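Local coordinates for protein GDP-6-deoxy-D-mannose reductase (Pseudomonas aeruginosa, PDB 6X3B) that binds NADPH and probably uses it to reduce GDP-4-dehydro-6-deoxy-D-mannose to GDP-D-rhamnose for the O-antigen of lipopolysaccharide, at residues A[77-82]-A[118-123]; A[174-179]-A[230-235]; A[245-250]-A[292-297]. All coordinates share one frame; numbering follows the deposited sequence.

Contact 1 (A[77-82]-A[118-123]). With NDP (NADPH dihydro-nicotinamide-adenine-dinucleotide phosphate), chain E.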
loop_
_atom_site.group_PDB
_atom_site.type_symbol
_atom_site.label_atom_id
_atom_site.label_comp_id
_atom_site.label_asym_id
_atom_site.label_seq_id
_atom_site.Cartn_x
_atom_site.Cartn_y
_atom_site.Cartn_z
ATOM N N VAL A 77 19.380 3.195 -8.996
ATOM C CA VAL A 77 18.435 4.284 -9.163
ATOM C C VAL A 77 17.982 4.700 -7.775
ATOM O O VAL A 77 17.698 3.840 -6.939
ATOM C CB VAL A 77 17.242 3.845 -10.033
ATOM C CG1 VAL A 77 16.193 4.951 -10.126
ATOM C CG2 VAL A 77 17.749 3.472 -11.433
ATOM N N ILE A 78 17.966 6.006 -7.507
ATOM C CA ILE A 78 17.298 6.562 -6.332
ATOM C C ILE A 78 16.109 7.352 -6.840
ATOM O O ILE A 78 16.266 8.261 -7.670
ATOM C CB ILE A 78 18.216 7.450 -5.484
ATOM C CG1 ILE A 78 19.431 6.667 -4.993
ATOM C CG2 ILE A 78 17.437 8.005 -4.260
ATOM C CD1 ILE A 78 20.348 7.519 -4.168
ATOM N N HIS A 79 14.917 6.988 -6.378
ATOM C CA HIS A 79 13.686 7.553 -6.900
ATOM C C HIS A 79 13.162 8.512 -5.837
ATOM O O HIS A 79 12.576 8.082 -4.841
ATOM C CB HIS A 79 12.685 6.441 -7.239
ATOM C CG HIS A 79 11.349 6.941 -7.700
ATOM N ND1 HIS A 79 11.198 8.065 -8.492
ATOM C CD2 HIS A 79 10.096 6.476 -7.463
ATOM C CE1 HIS A 79 9.910 8.256 -8.734
ATOM N NE2 HIS A 79 9.218 7.308 -8.119
ATOM N N LEU A 80 13.403 9.810 -6.052
ATOM C CA LEU A 80 12.934 10.892 -5.202
ATOM C C LEU A 80 11.688 11.579 -5.734
ATOM O O LEU A 80 10.922 12.134 -4.943
ATOM C CB LEU A 80 14.025 11.966 -5.051
ATOM C CG LEU A 80 15.362 11.621 -4.396
ATOM C CD1 LEU A 80 16.425 12.695 -4.714
ATOM C CD2 LEU A 80 15.158 11.514 -2.892
ATOM N N ALA A 81 11.464 11.551 -7.042
ATOM C CA ALA A 81 10.500 12.448 -7.668
ATOM C C ALA A 81 9.061 12.114 -7.289
ATOM O O ALA A 81 8.676 10.944 -7.182
ATOM C CB ALA A 81 10.635 12.400 -9.185
ATOM N N GLY A 82 8.250 13.144 -7.127
ATOM C CA GLY A 82 6.846 12.923 -6.859
ATOM C C GLY A 82 6.173 14.165 -6.313
ATOM O O GLY A 82 6.761 15.246 -6.236
ATOM N N GLY A 118 19.430 -3.590 -11.844
ATOM C CA GLY A 118 20.257 -3.240 -10.698
ATOM C C GLY A 118 19.484 -2.875 -9.440
ATOM O O GLY A 118 18.432 -3.442 -9.132
ATOM N N THR A 119 20.037 -1.935 -8.678
ATOM C CA THR A 119 19.490 -1.579 -7.375
ATOM C C THR A 119 18.518 -0.407 -7.511
ATOM O O THR A 119 18.827 0.606 -8.140
ATOM C CB THR A 119 20.622 -1.247 -6.403
ATOM O OG1 THR A 119 21.375 -2.445 -6.149
ATOM C CG2 THR A 119 20.063 -0.729 -5.077
ATOM N N PHE A 120 17.334 -0.562 -6.944
ATOM C CA PHE A 120 16.311 0.473 -6.981
ATOM C C PHE A 120 15.994 0.862 -5.544
ATOM O O PHE A 120 15.398 0.073 -4.809
ATOM C CB PHE A 120 15.050 -0.020 -7.691
ATOM C CG PHE A 120 14.064 1.076 -8.001
ATOM C CD1 PHE A 120 13.175 1.518 -7.033
ATOM C CD2 PHE A 120 14.033 1.653 -9.262
ATOM C CE1 PHE A 120 12.251 2.541 -7.317
ATOM C CE2 PHE A 120 13.105 2.673 -9.567
ATOM C CZ PHE A 120 12.236 3.122 -8.602
ATOM N N LEU A 121 16.363 2.081 -5.149
ATOM C CA LEU A 121 16.065 2.565 -3.809
ATOM C C LEU A 121 14.867 3.515 -3.904
ATOM O O LEU A 121 14.970 4.610 -4.471
ATOM C CB LEU A 121 17.284 3.248 -3.194
ATOM C CG LEU A 121 17.012 4.061 -1.923
ATOM C CD1 LEU A 121 16.464 3.157 -0.791
ATOM C CD2 LEU A 121 18.280 4.793 -1.473
ATOM N N TYR A 122 13.732 3.079 -3.364
ATOM C CA TYR A 122 12.521 3.880 -3.348
ATOM C C TYR A 122 12.517 4.726 -2.084
ATOM O O TYR A 122 12.737 4.205 -0.986
ATOM C CB TYR A 122 11.268 3.006 -3.394
ATOM C CG TYR A 122 10.056 3.862 -3.276
ATOM C CD1 TYR A 122 9.708 4.715 -4.313
ATOM C CD2 TYR A 122 9.317 3.908 -2.095
ATOM C CE1 TYR A 122 8.608 5.552 -4.213
ATOM C CE2 TYR A 122 8.214 4.738 -1.980
ATOM C CZ TYR A 122 7.879 5.570 -3.045
ATOM O OH TYR A 122 6.786 6.406 -2.955
ATOM N N ILE A 123 12.298 6.031 -2.238
ATOM C CA ILE A 123 12.289 6.943 -1.108
ATOM C C ILE A 123 10.833 7.141 -0.697
ATOM O O ILE A 123 10.050 7.791 -1.406
ATOM C CB ILE A 123 12.985 8.278 -1.429
ATOM C CG1 ILE A 123 14.480 8.051 -1.767
ATOM C CG2 ILE A 123 12.895 9.236 -0.231
ATOM C CD1 ILE A 123 15.209 7.013 -0.849
HETATM P PA NDP E . 10.250 18.161 -3.905
HETATM O O1A NDP E . 8.772 18.341 -3.991
HETATM O O2A NDP E . 11.081 19.305 -3.431
HETATM O O5B NDP E . 10.809 17.651 -5.317
HETATM C C5B NDP E . 9.985 16.774 -6.122
HETATM C C4B NDP E . 10.717 16.447 -7.399
HETATM O O4B NDP E . 9.907 15.549 -8.199
HETATM C C3B NDP E . 11.048 17.641 -8.308
HETATM O O3B NDP E . 12.354 17.515 -8.858
HETATM C C2B NDP E . 9.962 17.565 -9.375
HETATM O O2B NDP E . 10.423 18.129 -10.600
HETATM C C1B NDP E . 9.800 16.058 -9.507
HETATM N N9A NDP E . 8.519 15.650 -10.068
HETATM C C8A NDP E . 7.274 15.900 -9.548
HETATM N N7A NDP E . 6.301 15.415 -10.276
HETATM C C5A NDP E . 6.942 14.806 -11.345
HETATM C C6A NDP E . 6.464 14.110 -12.470
HETATM N N6A NDP E . 5.163 13.923 -12.677
HETATM N N1A NDP E . 7.369 13.627 -13.354
HETATM C C2A NDP E . 8.667 13.841 -13.105
HETATM N N3A NDP E . 9.235 14.479 -12.085
HETATM C C4A NDP E . 8.311 14.945 -11.228
HETATM O O3 NDP E . 10.564 16.895 -2.976
HETATM P PN NDP E . 11.653 16.696 -1.819
HETATM O O1N NDP E . 13.012 16.803 -2.426
HETATM O O2N NDP E . 11.310 17.598 -0.683
HETATM O O5D NDP E . 11.379 15.176 -1.392
HETATM C C5D NDP E . 12.179 14.128 -1.990
HETATM C C4D NDP E . 11.611 12.789 -1.593
HETATM O O4D NDP E . 11.677 12.656 -0.151
HETATM C C3D NDP E . 10.143 12.549 -1.976
HETATM O O3D NDP E . 9.933 11.206 -2.389
HETATM C C2D NDP E . 9.418 12.877 -0.672
HETATM O O2D NDP E . 8.157 12.235 -0.565
HETATM C C1D NDP E . 10.403 12.363 0.371
HETATM N N1N NDP E . 10.254 13.053 1.687
HETATM C C2N NDP E . 10.660 14.350 1.854
HETATM C C3N NDP E . 10.672 14.947 3.085
HETATM C C7N NDP E . 10.871 16.413 3.148
HETATM O O7N NDP E . 10.804 16.993 4.236
HETATM N N7N NDP E . 11.120 17.062 2.020
HETATM C C4N NDP E . 10.486 14.090 4.290
HETATM C C5N NDP E . 10.003 12.733 3.987
HETATM C C6N NDP E . 9.702 12.392 2.756
HETATM P P2B NDP E . 9.547 19.419 -11.020
HETATM O O1X NDP E . 10.138 19.906 -12.326
HETATM O O2X NDP E . 8.115 18.955 -11.180
HETATM O O3X NDP E . 9.698 20.436 -9.908
HETATM O O HOH W 1 10.183 8.903 -4.058
#
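Val-77 and Phe-120, Ile-78 and Leu-121, and His-79 and Tyr-122 face each other as parallel bridges between two strands whose axes lie 15° apart, neighbours in the Rossmann-type sheet. Three backbone bonds fix the register: Val-77 N to Thr-119 O (2.8 Å), Leu-121 N to Val-77 O and His-79 N to Leu-121 O. A fourth, Ile-123 N to His-79 O, is weak at 3.3 Å, where residues 80-82 leave the strand.

On one face, CZ of Phe-120 lies 3.6 Å from CB of His-79, and CD2 of His-79 meets the edge of the Tyr-122 ring, in its plane; the two rings are rim to rim, tilted by 48°. All three residues have CG anti to the backbone N (His-79 chi1 176°), and His-79 lies alongside each partner, pointing the same way. The imidazole nitrogens are held by Thr-28 and Thr-104. On the other face, CG1 of Ile-123 touches CG2 of Ile-78 and CD2 of Leu-80.

At the C-terminal ends, NADPH O3D donates to Leu-80 O, and Gly-82 N to O4B. One water is near three oxygens, His-79 O (2.6 Å), Ile-123 O and NADPH O3D, and can donate to only two at once.

Contact 2 (A[174-179]-A[230-235]). With NDP (NADPH dihydro-nicotinamide-adenine-dinucleotide phosphate), chain E.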
loop_
_atom_site.group_PDB
_atom_site.type_symbol
_atom_site.label_atom_id
_atom_site.label_comp_id
_atom_site.label_asym_id
_atom_site.label_seq_id
_atom_site.Cartn_x
_atom_site.Cartn_y
_atom_site.Cartn_z
ATOM N N LEU A 174 15.298 -1.606 -2.417
ATOM C CA LEU A 174 15.402 -1.127 -1.054
ATOM C C LEU A 174 14.391 -0.006 -0.850
ATOM O O LEU A 174 14.071 0.748 -1.780
ATOM C CB LEU A 174 16.803 -0.590 -0.769
ATOM C CG LEU A 174 17.963 -1.486 -1.215
ATOM C CD1 LEU A 174 19.230 -0.633 -1.326
ATOM C CD2 LEU A 174 18.151 -2.602 -0.191
ATOM N N VAL A 175 13.891 0.101 0.376
ATOM C CA VAL A 175 12.953 1.149 0.744
ATOM C C VAL A 175 13.526 1.903 1.935
ATOM O O VAL A 175 13.938 1.296 2.933
ATOM C CB VAL A 175 11.556 0.582 1.067
ATOM C CG1 VAL A 175 10.710 1.654 1.720
ATOM C CG2 VAL A 175 10.886 0.104 -0.201
ATOM N N ALA A 176 13.548 3.224 1.833
ATOM C CA ALA A 176 13.910 4.077 2.946
ATOM C C ALA A 176 12.685 4.864 3.383
ATOM O O ALA A 176 11.956 5.383 2.535
ATOM C CB ALA A 176 15.031 5.039 2.554
ATOM N N ARG A 177 12.477 4.978 4.702
ATOM C CA ARG A 177 11.422 5.817 5.294
ATOM C C ARG A 177 12.077 6.948 6.075
ATOM O O ARG A 177 12.332 6.818 7.281
ATOM C CB ARG A 177 10.487 5.008 6.205
ATOM C CG ARG A 177 9.643 3.985 5.446
ATOM C CD ARG A 177 8.884 3.037 6.386
ATOM N NE ARG A 177 7.968 2.193 5.632
ATOM C CZ ARG A 177 7.302 1.171 6.165
ATOM N NH1 ARG A 177 7.486 0.863 7.448
ATOM N NH2 ARG A 177 6.461 0.460 5.420
ATOM N N PRO A 178 12.410 8.061 5.437
ATOM C CA PRO A 178 13.047 9.161 6.170
ATOM C C PRO A 178 12.027 9.906 7.004
ATOM O O PRO A 178 10.869 10.078 6.606
ATOM C CB PRO A 178 13.598 10.053 5.055
ATOM C CG PRO A 178 12.630 9.803 3.897
ATOM C CD PRO A 178 12.293 8.338 3.993
ATOM N N PHE A 179 12.469 10.353 8.176
ATOM C CA PHE A 179 11.608 11.185 9.003
ATOM C C PHE A 179 11.908 12.649 8.666
ATOM O O PHE A 179 12.231 12.950 7.512
ATOM C CB PHE A 179 11.789 10.802 10.483
ATOM C CG PHE A 179 11.135 9.460 10.842
ATOM C CD1 PHE A 179 11.474 8.301 10.155
ATOM C CD2 PHE A 179 10.162 9.376 11.831
ATOM C CE1 PHE A 179 10.882 7.067 10.467
ATOM C CE2 PHE A 179 9.570 8.155 12.157
ATOM C CZ PHE A 179 9.925 6.995 11.465
ATOM N N SER A 230 23.384 10.722 3.065
ATOM C CA SER A 230 24.445 9.754 3.309
ATOM C C SER A 230 23.852 8.392 3.638
ATOM O O SER A 230 24.403 7.353 3.256
ATOM C CB SER A 230 25.346 10.258 4.434
ATOM O OG SER A 230 26.149 9.213 4.948
ATOM N N ALA A 231 22.700 8.390 4.307
ATOM C CA ALA A 231 21.991 7.142 4.556
ATOM C C ALA A 231 21.561 6.482 3.257
ATOM O O ALA A 231 21.651 5.263 3.134
ATOM C CB ALA A 231 20.780 7.403 5.463
ATOM N N TYR A 232 21.073 7.266 2.269
ATOM C CA TYR A 232 20.629 6.657 1.008
ATOM C C TYR A 232 21.793 6.018 0.265
ATOM O O TYR A 232 21.662 4.922 -0.304
ATOM C CB TYR A 232 19.958 7.690 0.084
ATOM C CG TYR A 232 18.682 8.310 0.610
ATOM C CD1 TYR A 232 18.032 7.796 1.735
ATOM C CD2 TYR A 232 18.140 9.428 -0.018
ATOM C CE1 TYR A 232 16.867 8.395 2.231
ATOM C CE2 TYR A 232 16.978 10.034 0.446
ATOM C CZ TYR A 232 16.339 9.518 1.570
ATOM O OH TYR A 232 15.182 10.101 2.055
ATOM N N LEU A 233 22.936 6.703 0.230
ATOM C CA LEU A 233 24.096 6.146 -0.475
ATOM C C LEU A 233 24.634 4.902 0.230
ATOM O O LEU A 233 25.096 3.955 -0.428
ATOM C CB LEU A 233 25.184 7.214 -0.597
ATOM C CG LEU A 233 24.810 8.423 -1.476
ATOM C CD1 LEU A 233 25.951 9.445 -1.480
ATOM C CD2 LEU A 233 24.456 7.996 -2.913
ATOM N N ARG A 234 24.611 4.890 1.565
ATOM C CA ARG A 234 25.058 3.689 2.285
ATOM C C ARG A 234 24.075 2.536 2.116
ATOM O O ARG A 234 24.480 1.361 2.107
ATOM C CB ARG A 234 25.261 4.009 3.761
ATOM C CG ARG A 234 26.362 5.040 3.990
ATOM C CD ARG A 234 26.849 5.021 5.411
ATOM N NE ARG A 234 27.765 3.916 5.611
ATOM C CZ ARG A 234 29.073 3.986 5.399
ATOM N NH1 ARG A 234 29.614 5.123 4.984
ATOM N NH2 ARG A 234 29.833 2.915 5.593
ATOM N N LEU A 235 22.791 2.852 1.941
ATOM C CA LEU A 235 21.826 1.813 1.608
ATOM C C LEU A 235 22.129 1.205 0.243
ATOM O O LEU A 235 22.083 -0.025 0.080
ATOM C CB LEU A 235 20.407 2.382 1.660
ATOM C CG LEU A 235 19.831 2.484 3.069
ATOM C CD1 LEU A 235 18.489 3.237 3.055
ATOM C CD2 LEU A 235 19.680 1.092 3.661
HETATM P PA NDP E . 10.250 18.161 -3.905
HETATM O O1A NDP E . 8.772 18.341 -3.991
HETATM O O2A NDP E . 11.081 19.305 -3.431
HETATM O O5B NDP E . 10.809 17.651 -5.317
HETATM C C5B NDP E . 9.985 16.774 -6.122
HETATM C C4B NDP E . 10.717 16.447 -7.399
HETATM O O4B NDP E . 9.907 15.549 -8.199
HETATM C C3B NDP E . 11.048 17.641 -8.308
HETATM O O3B NDP E . 12.354 17.515 -8.858
HETATM C C2B NDP E . 9.962 17.565 -9.375
HETATM O O2B NDP E . 10.423 18.129 -10.600
HETATM C C1B NDP E . 9.800 16.058 -9.507
HETATM N N9A NDP E . 8.519 15.650 -10.068
HETATM C C8A NDP E . 7.274 15.900 -9.548
HETATM N N7A NDP E . 6.301 15.415 -10.276
HETATM C C5A NDP E . 6.942 14.806 -11.345
HETATM C C6A NDP E . 6.464 14.110 -12.470
HETATM N N6A NDP E . 5.163 13.923 -12.677
HETATM N N1A NDP E . 7.369 13.627 -13.354
HETATM C C2A NDP E . 8.667 13.841 -13.105
HETATM N N3A NDP E . 9.235 14.479 -12.085
HETATM C C4A NDP E . 8.311 14.945 -11.228
HETATM O O3 NDP E . 10.564 16.895 -2.976
HETATM P PN NDP E . 11.653 16.696 -1.819
HETATM O O1N NDP E . 13.012 16.803 -2.426
HETATM O O2N NDP E . 11.310 17.598 -0.683
HETATM O O5D NDP E . 11.379 15.176 -1.392
HETATM C C5D NDP E . 12.179 14.128 -1.990
HETATM C C4D NDP E . 11.611 12.789 -1.593
HETATM O O4D NDP E . 11.677 12.656 -0.151
HETATM C C3D NDP E . 10.143 12.549 -1.976
HETATM O O3D NDP E . 9.933 11.206 -2.389
HETATM C C2D NDP E . 9.418 12.877 -0.672
HETATM O O2D NDP E . 8.157 12.235 -0.565
HETATM C C1D NDP E . 10.403 12.363 0.371
HETATM N N1N NDP E . 10.254 13.053 1.687
HETATM C C2N NDP E . 10.660 14.350 1.854
HETATM C C3N NDP E . 10.672 14.947 3.085
HETATM C C7N NDP E . 10.871 16.413 3.148
HETATM O O7N NDP E . 10.804 16.993 4.236
HETATM N N7N NDP E . 11.120 17.062 2.020
HETATM C C4N NDP E . 10.486 14.090 4.290
HETATM C C5N NDP E . 10.003 12.733 3.987
HETATM C C6N NDP E . 9.702 12.392 2.756
HETATM P P2B NDP E . 9.547 19.419 -11.020
HETATM O O1X NDP E . 10.138 19.906 -12.326
HETATM O O2X NDP E . 8.115 18.955 -11.180
HETATM O O3X NDP E . 9.698 20.436 -9.908
#
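Tyr-232 reaches from the helix of residues 230-235 to Ala-176 and Pro-178 on the strand of residues 174-178, and its course explains much of the contact. Its CB does not aim at the strand; with CG anti to the carbonyl carbon (chi1 -63°), the ring is carried across to it. CD1 comes within 4.2 Å of Ala-176 CB, and CE1 approaches the same methyl more closely, at 3.8 Å. At the tip, OH lies 3.2 Å from CG of Pro-178 and 3.4 Å from its CB. Pro-178 CG sits at the edge of the phenol, near the ring plane, and the two side chains cross at about a right angle. The hydroxyl oxygen packs closely on the CG and CB methylenes of Pro-178.

One helical turn later, Leu-235 supplies the second group of contacts. Its CD1 packs against Ala-176 CB at 3.9 Å, so this small methyl is touched by both Tyr-232 and Leu-235. Leu-174 CD1 ends against the backbone, 3.2 Å from Leu-235 O. The alternation is regular: Leu-174, Ala-176 and Pro-178 direct their side chains to the helix, while Val-175 and Arg-177 turn away, Arg-177 making a salt bridge with Glu-159.

Pro-178 also borders the cofactor, its O lying 3.8 Å from C5N of the nicotinamide. The helix runs nearly antiparallel to the strand, at 163° with axes 9.9 Å apart, and covers this face of the sheet; Tyr-232 also packs on Leu-121 and Ile-123 of strand 119-123, while Leu-235 touches Tyr-245 of strand 244-247 and Leu-294 of helix 292-298.

Contact 3 (A[245-250]-A[292-297])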
loop_
_atom_site.group_PDB
_atom_site.type_symbol
_atom_site.label_atom_id
_atom_site.label_comp_id
_atom_site.label_asym_id
_atom_site.label_seq_id
_atom_site.Cartn_x
_atom_site.Cartn_y
_atom_site.Cartn_z
ATOM N N TYR A 245 13.931 0.367 5.506
ATOM C CA TYR A 245 14.757 0.997 6.533
ATOM C C TYR A 245 14.213 2.365 6.904
ATOM O O TYR A 245 14.012 3.202 6.015
ATOM C CB TYR A 245 16.202 1.167 6.048
ATOM C CG TYR A 245 16.865 -0.127 5.704
ATOM C CD1 TYR A 245 16.751 -0.675 4.435
ATOM C CD2 TYR A 245 17.605 -0.810 6.659
ATOM C CE1 TYR A 245 17.360 -1.877 4.121
ATOM C CE2 TYR A 245 18.211 -2.005 6.367
ATOM C CZ TYR A 245 18.096 -2.529 5.106
ATOM O OH TYR A 245 18.729 -3.708 4.854
ATOM N N ASN A 246 13.994 2.599 8.205
ATOM C CA ASN A 246 13.827 3.965 8.696
ATOM C C ASN A 246 15.129 4.738 8.522
ATOM O O ASN A 246 16.212 4.211 8.775
ATOM C CB ASN A 246 13.468 3.988 10.176
ATOM C CG ASN A 246 12.076 3.456 10.462
ATOM O OD1 ASN A 246 11.210 3.394 9.575
ATOM N ND2 ASN A 246 11.851 3.092 11.714
ATOM N N VAL A 247 15.017 5.998 8.124
ATOM C CA VAL A 247 16.157 6.915 8.105
ATOM C C VAL A 247 15.795 8.053 9.056
ATOM O O VAL A 247 14.966 8.912 8.731
ATOM C CB VAL A 247 16.480 7.420 6.693
ATOM C CG1 VAL A 247 17.650 8.443 6.740
ATOM C CG2 VAL A 247 16.833 6.232 5.742
ATOM N N CYS A 248 16.401 8.055 10.245
ATOM C CA CYS A 248 16.009 8.965 11.315
ATOM C C CYS A 248 17.164 9.099 12.299
ATOM O O CYS A 248 18.140 8.344 12.258
ATOM C CB CYS A 248 14.734 8.468 12.022
ATOM S SG CYS A 248 14.882 6.740 12.600
ATOM N N SER A 249 17.043 10.082 13.186
ATOM C CA SER A 249 18.078 10.343 14.179
ATOM C C SER A 249 17.912 9.517 15.450
ATOM O O SER A 249 18.890 9.315 16.178
ATOM C CB SER A 249 18.075 11.829 14.566
ATOM O OG SER A 249 16.979 12.090 15.438
ATOM N N GLY A 250 16.701 9.052 15.751
ATOM C CA GLY A 250 16.480 8.424 17.035
ATOM C C GLY A 250 16.437 9.399 18.191
ATOM O O GLY A 250 16.429 8.971 19.346
ATOM N N ALA A 292 18.045 1.521 14.161
ATOM C CA ALA A 292 18.870 0.343 14.428
ATOM C C ALA A 292 19.050 -0.500 13.180
ATOM O O ALA A 292 20.152 -0.990 12.906
ATOM C CB ALA A 292 18.256 -0.508 15.547
ATOM N N ARG A 293 17.985 -0.683 12.401
ATOM C CA ARG A 293 18.092 -1.569 11.250
ATOM C C ARG A 293 19.081 -1.015 10.229
ATOM O O ARG A 293 19.952 -1.734 9.728
ATOM C CB ARG A 293 16.717 -1.791 10.633
ATOM C CG ARG A 293 16.714 -2.799 9.510
ATOM C CD ARG A 293 15.309 -2.946 8.915
ATOM N NE ARG A 293 14.435 -3.816 9.704
ATOM C CZ ARG A 293 13.311 -4.356 9.230
ATOM N NH1 ARG A 293 12.926 -4.105 7.974
ATOM N NH2 ARG A 293 12.573 -5.153 9.999
ATOM N N LEU A 294 18.968 0.277 9.932
ATOM C CA LEU A 294 19.847 0.929 8.975
ATOM C C LEU A 294 21.288 0.951 9.472
ATOM O O LEU A 294 22.229 0.720 8.694
ATOM C CB LEU A 294 19.333 2.344 8.744
ATOM C CG LEU A 294 20.265 3.371 8.105
ATOM C CD1 LEU A 294 20.424 2.969 6.685
ATOM C CD2 LEU A 294 19.617 4.767 8.215
ATOM N N HIS A 295 21.492 1.242 10.761
ATOM C CA HIS A 295 22.859 1.256 11.269
ATOM C C HIS A 295 23.470 -0.144 11.236
ATOM O O HIS A 295 24.627 -0.315 10.823
ATOM C CB HIS A 295 22.918 1.824 12.683
ATOM C CG HIS A 295 24.249 1.620 13.335
ATOM N ND1 HIS A 295 25.362 2.365 13.003
ATOM C CD2 HIS A 295 24.666 0.702 14.243
ATOM C CE1 HIS A 295 26.399 1.934 13.701
ATOM N NE2 HIS A 295 26.003 0.926 14.459
ATOM N N ASP A 296 22.696 -1.166 11.618
ATOM C CA ASP A 296 23.234 -2.526 11.617
ATOM C C ASP A 296 23.565 -2.989 10.207
ATOM O O ASP A 296 24.549 -3.707 9.998
ATOM C CB ASP A 296 22.252 -3.499 12.282
ATOM C CG ASP A 296 22.099 -3.247 13.772
ATOM O OD1 ASP A 296 22.989 -2.591 14.360
ATOM O OD2 ASP A 296 21.099 -3.699 14.358
ATOM N N ALA A 297 22.779 -2.562 9.219
ATOM C CA ALA A 297 23.001 -3.059 7.865
ATOM C C ALA A 297 24.085 -2.283 7.123
ATOM O O ALA A 297 24.739 -2.843 6.235
ATOM C CB ALA A 297 21.693 -3.019 7.071
HETATM O O HOH W 2 16.588 1.890 10.391
#
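Tyr-245 and Leu-294 mark the closest backbone approach, with their CA atoms 5.6 Å apart, where the strand of residues 245-247 meets the helix of residues 292-297 at 102°.

The contacts of the Tyr-245 ring gather along its CD2-CE2 bond, obliquely and on both sides of the ring plane. On one side CG of Arg-293 lies 3.6 Å from CE2; on the other, CB of Ala-297, one turn further along the helix, is 3.7 Å from that same carbon and CA of Leu-294 approaches CD2. The arginine meets the tyrosine through its aliphatic part: CG is anti to the backbone N (chi1 -175°) and the chain bends at chi3, leaving the guanidinium plane 83° from the ring plane. This fits alkyl packing and gives no guanidinium stack. The charged end bonds instead to Glu-142 (a salt bridge) and Val-244 O, while the phenol OH bonds to Glu-240 N.

Leu-294 carries the aliphatic packing: its CD2 reaches CG2 of Val-247 at 4.0 Å, obliquely, and lies 3.5 Å from Asn-246 O. It also packs on Ala-231 of helix 225-238.

The polar link between the segments runs through a water that accepts from Leu-294 N and lies 2.9 Å from Asn-246 O, to which it can donate. Leu-294 N is in the first turn, with no helical carbonyl four residues earlier; the water supplies the acceptor.

Together these contacts set a short helix crosswise against the outer side of strand 244-247, beside helix 225-238, in an extended Rossmann-type fold like those of the epimerase/dehydratase family.

The contacts follow one another along the chain, each closing before the next opens, and all reach one mixed sheet. Strands 76-79, 119-123, 172-182 and 244-247 are successive neighbours in it. Contacts 1 and 2, with centres about 10 Å apart, touch through probable backbone hydrogen bonds such as Tyr-122 N to Leu-174 O (2.8 Å), and both border NADPH. Contacts 2 and 3, centres about 8 Å apart, are joined likewise by Arg-177 N and Tyr-245 O, and helix 225-238 leads in the chain to strand 244-247. Contacts 1 and 3 have centres about 18 Å apart and do not touch. The series thus extends from the cofactor-binding strand ends across the sheet to helix 292-298.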